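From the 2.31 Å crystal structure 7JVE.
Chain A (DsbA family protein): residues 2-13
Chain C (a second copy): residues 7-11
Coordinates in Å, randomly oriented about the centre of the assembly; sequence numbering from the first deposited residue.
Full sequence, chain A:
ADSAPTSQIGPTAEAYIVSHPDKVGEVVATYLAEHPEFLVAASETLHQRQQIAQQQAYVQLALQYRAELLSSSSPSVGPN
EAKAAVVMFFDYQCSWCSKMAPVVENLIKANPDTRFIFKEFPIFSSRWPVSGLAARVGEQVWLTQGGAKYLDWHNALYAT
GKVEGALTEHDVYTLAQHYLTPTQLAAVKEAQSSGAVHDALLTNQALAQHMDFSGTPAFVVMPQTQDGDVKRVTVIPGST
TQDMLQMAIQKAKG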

# COMPACT_ATOMS: atom_id res chain seq x y z
N ASP A 2 46.91 -28.07 1.61
CA ASP A 2 48.37 -28.15 1.58
C ASP A 2 48.96 -26.83 1.04
O ASP A 2 48.40 -25.75 1.26
CB ASP A 2 48.81 -29.37 0.75
CG ASP A 2 50.28 -29.70 0.91
OD1 ASP A 2 50.87 -29.40 1.98
OD2 ASP A 2 50.86 -30.29 -0.03
N SER A 3 50.08 -26.92 0.32
CA SER A 3 50.85 -25.75 -0.09
C SER A 3 51.01 -25.73 -1.61
O SER A 3 50.84 -26.75 -2.29
CB SER A 3 52.22 -25.73 0.61
OG SER A 3 52.91 -24.51 0.41
N ALA A 4 51.35 -24.54 -2.14
CA ALA A 4 51.44 -24.32 -3.58
C ALA A 4 52.00 -22.93 -3.88
O ALA A 4 52.12 -22.10 -2.97
CB ALA A 4 50.06 -24.49 -4.24
N PRO A 5 52.36 -22.64 -5.14
CA PRO A 5 52.90 -21.31 -5.46
C PRO A 5 51.91 -20.20 -5.15
O PRO A 5 50.76 -20.22 -5.61
CB PRO A 5 53.19 -21.42 -6.96
CG PRO A 5 53.43 -22.88 -7.18
CD PRO A 5 52.44 -23.56 -6.28
N THR A 6 52.38 -19.21 -4.40
CA THR A 6 51.52 -18.13 -3.92
C THR A 6 50.86 -17.38 -5.07
O THR A 6 49.66 -17.09 -5.03
CB THR A 6 52.34 -17.17 -3.06
OG1 THR A 6 52.71 -17.83 -1.85
CG2 THR A 6 51.54 -15.92 -2.74
N SER A 7 51.64 -17.07 -6.12
CA SER A 7 51.11 -16.30 -7.23
C SER A 7 49.97 -17.03 -7.94
O SER A 7 49.12 -16.39 -8.57
CB SER A 7 52.23 -15.99 -8.22
OG SER A 7 52.67 -17.17 -8.88
N GLN A 8 49.93 -18.37 -7.87
CA GLN A 8 48.92 -19.13 -8.60
C GLN A 8 47.69 -19.47 -7.77
O GLN A 8 46.64 -19.79 -8.34
CB GLN A 8 49.51 -20.45 -9.13
CG GLN A 8 50.64 -20.28 -10.12
CD GLN A 8 51.26 -21.61 -10.50
OE1 GLN A 8 50.88 -22.67 -10.00
NE2 GLN A 8 52.23 -21.56 -11.41
N ILE A 9 47.78 -19.41 -6.44
CA ILE A 9 46.69 -19.92 -5.62
C ILE A 9 45.42 -19.11 -5.84
O ILE A 9 44.36 -19.66 -6.16
CB ILE A 9 47.10 -19.91 -4.14
CG1 ILE A 9 48.30 -20.84 -3.95
CG2 ILE A 9 45.88 -20.29 -3.27
CD1 ILE A 9 48.94 -20.74 -2.59
N GLY A 10 45.51 -17.80 -5.66
CA GLY A 10 44.36 -16.93 -5.74
C GLY A 10 43.62 -17.03 -7.06
O GLY A 10 42.43 -17.34 -7.12
N PRO A 11 44.32 -16.73 -8.16
CA PRO A 11 43.68 -16.84 -9.47
C PRO A 11 43.13 -18.23 -9.75
O PRO A 11 42.05 -18.36 -10.35
CB PRO A 11 44.82 -16.48 -10.43
CG PRO A 11 45.67 -15.58 -9.64
CD PRO A 11 45.67 -16.16 -8.25
N THR A 12 43.84 -19.29 -9.33
CA THR A 12 43.38 -20.65 -9.61
C THR A 12 42.17 -21.00 -8.77
O THR A 12 41.19 -21.57 -9.27
CB THR A 12 44.53 -21.64 -9.39
OG1 THR A 12 45.59 -21.38 -10.32
CG2 THR A 12 44.06 -23.08 -9.60
N ALA A 13 42.20 -20.64 -7.48
CA ALA A 13 41.08 -20.95 -6.61
C ALA A 13 39.77 -20.34 -7.14
O ALA A 13 38.73 -21.00 -7.15
CB ALA A 13 41.39 -20.45 -5.20
N SER C 7 49.08 -30.76 -3.37
CA SER C 7 47.70 -31.06 -3.73
C SER C 7 47.15 -30.07 -4.77
O SER C 7 47.87 -29.19 -5.24
CB SER C 7 46.81 -31.09 -2.48
OG SER C 7 46.76 -29.82 -1.86
N GLN C 8 45.87 -30.23 -5.14
CA GLN C 8 45.26 -29.43 -6.20
C GLN C 8 44.59 -28.20 -5.60
O GLN C 8 43.73 -28.33 -4.73
CB GLN C 8 44.24 -30.26 -6.98
CG GLN C 8 44.80 -31.51 -7.65
CD GLN C 8 43.70 -32.50 -8.02
OE1 GLN C 8 42.54 -32.33 -7.62
NE2 GLN C 8 44.06 -33.53 -8.78
N ILE C 9 44.96 -27.02 -6.10
CA ILE C 9 44.53 -25.77 -5.47
C ILE C 9 43.00 -25.65 -5.47
O ILE C 9 42.40 -25.32 -4.45
CB ILE C 9 45.17 -24.55 -6.16
CG1 ILE C 9 46.69 -24.62 -6.08
CG2 ILE C 9 44.66 -23.28 -5.52
CD1 ILE C 9 47.38 -23.75 -7.12
N GLY C 10 42.38 -25.86 -6.63
CA GLY C 10 40.95 -25.65 -6.77
C GLY C 10 40.12 -26.37 -5.73
O GLY C 10 39.38 -25.75 -4.95
N PRO C 11 40.23 -27.71 -5.68
CA PRO C 11 39.38 -28.46 -4.75
C PRO C 11 39.68 -28.21 -3.27
O PRO C 11 38.74 -28.15 -2.47
CB PRO C 11 39.64 -29.93 -5.14
CG PRO C 11 40.18 -29.87 -6.53
CD PRO C 11 40.96 -28.59 -6.60

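The contact between the two copies is built around Ile C9; this residue accounts for 123 Å² of the 365 Å² buried between the stretches, both sides summed. It lies in the first turn of its helix with its CA-to-CB bond directed toward chain A, and its side chain fits as a knob into a hole lined by Gln A8, Ile A9, Thr A12 and Ala A13. These four residues belong to one side of the chain A helix, spaced so that successive turns frame the pocket. With chi1 at -60° (m) and chi2 at 160° (t), the isoleucine spreads its branches over different parts of this surface. CG2 of Ile C9 lies 3.9 Å from CG2 of Ile A9 and 4.3 Å from CB of Ala A13, and it also rests 3.7 Å from the backbone O of Ile A9. That carbonyl is already engaged within its own helix, accepting a hydrogen bond from the N of Ala A13 at 2.7 Å, so the methyl group packs against a backbone whose polar needs are met.

The other branch of Ile C9 reaches beyond the helix. Its CG1 is 3.8 Å from CB of Ala A4, in the short strand that precedes the helix of chain A, while its CD1 approaches the O of Gln A8 at 4.2 Å and CB of the same residue at 4.4 Å. Gln A8 therefore contributes the base of its side chain and its backbone to the wall of the pocket. The two alanines, Ala A4 and Ala A13, each offer a single methyl group, enough to make apolar contact while leaving room for the branched side chain between them.

Thr A12 closes another side of the hole. Its CA-to-CB bond points toward chain C, and its CG2 lies 3.9 Å from CB of Ile C9. The rotamer, chi1 -64° (m), serves both ends of the side chain: as the methyl meets the isoleucine, OG1 of Thr A12 donates a 2.7 Å hydrogen bond to the O of Gln A8, one turn earlier. The same carbonyl O of Gln A8 accepts the N of Thr A12 at 3.0 Å. The hydroxyl is thus satisfied inside its own helix, and threonine can present an apolar surface to its neighbour. CG2 of Thr A12 also comes within 4.4 Å of the N of Gly C10, which meets chain A with backbone alone; the CA atoms of Gly C10 and Ala A13 are 4.7 Å apart.

At the polar edge, Asp A2 and Ser C7 meet with their CA atoms 6.1 Å apart. The aspartate, chi1 -168° (t), directs its CA-to-CB bond toward chain C, and its CB lies 3.3 Å from OG of Ser C7. This is a packing contact, and the serine OG is buried without a polar partner anywhere in the model. No hydrogen bond crosses between the stretches; the contact rests mainly on the fit of an isoleucine into a hollow of methyl groups and backbone, with the Asp A2 and Ser C7 contact at its edge.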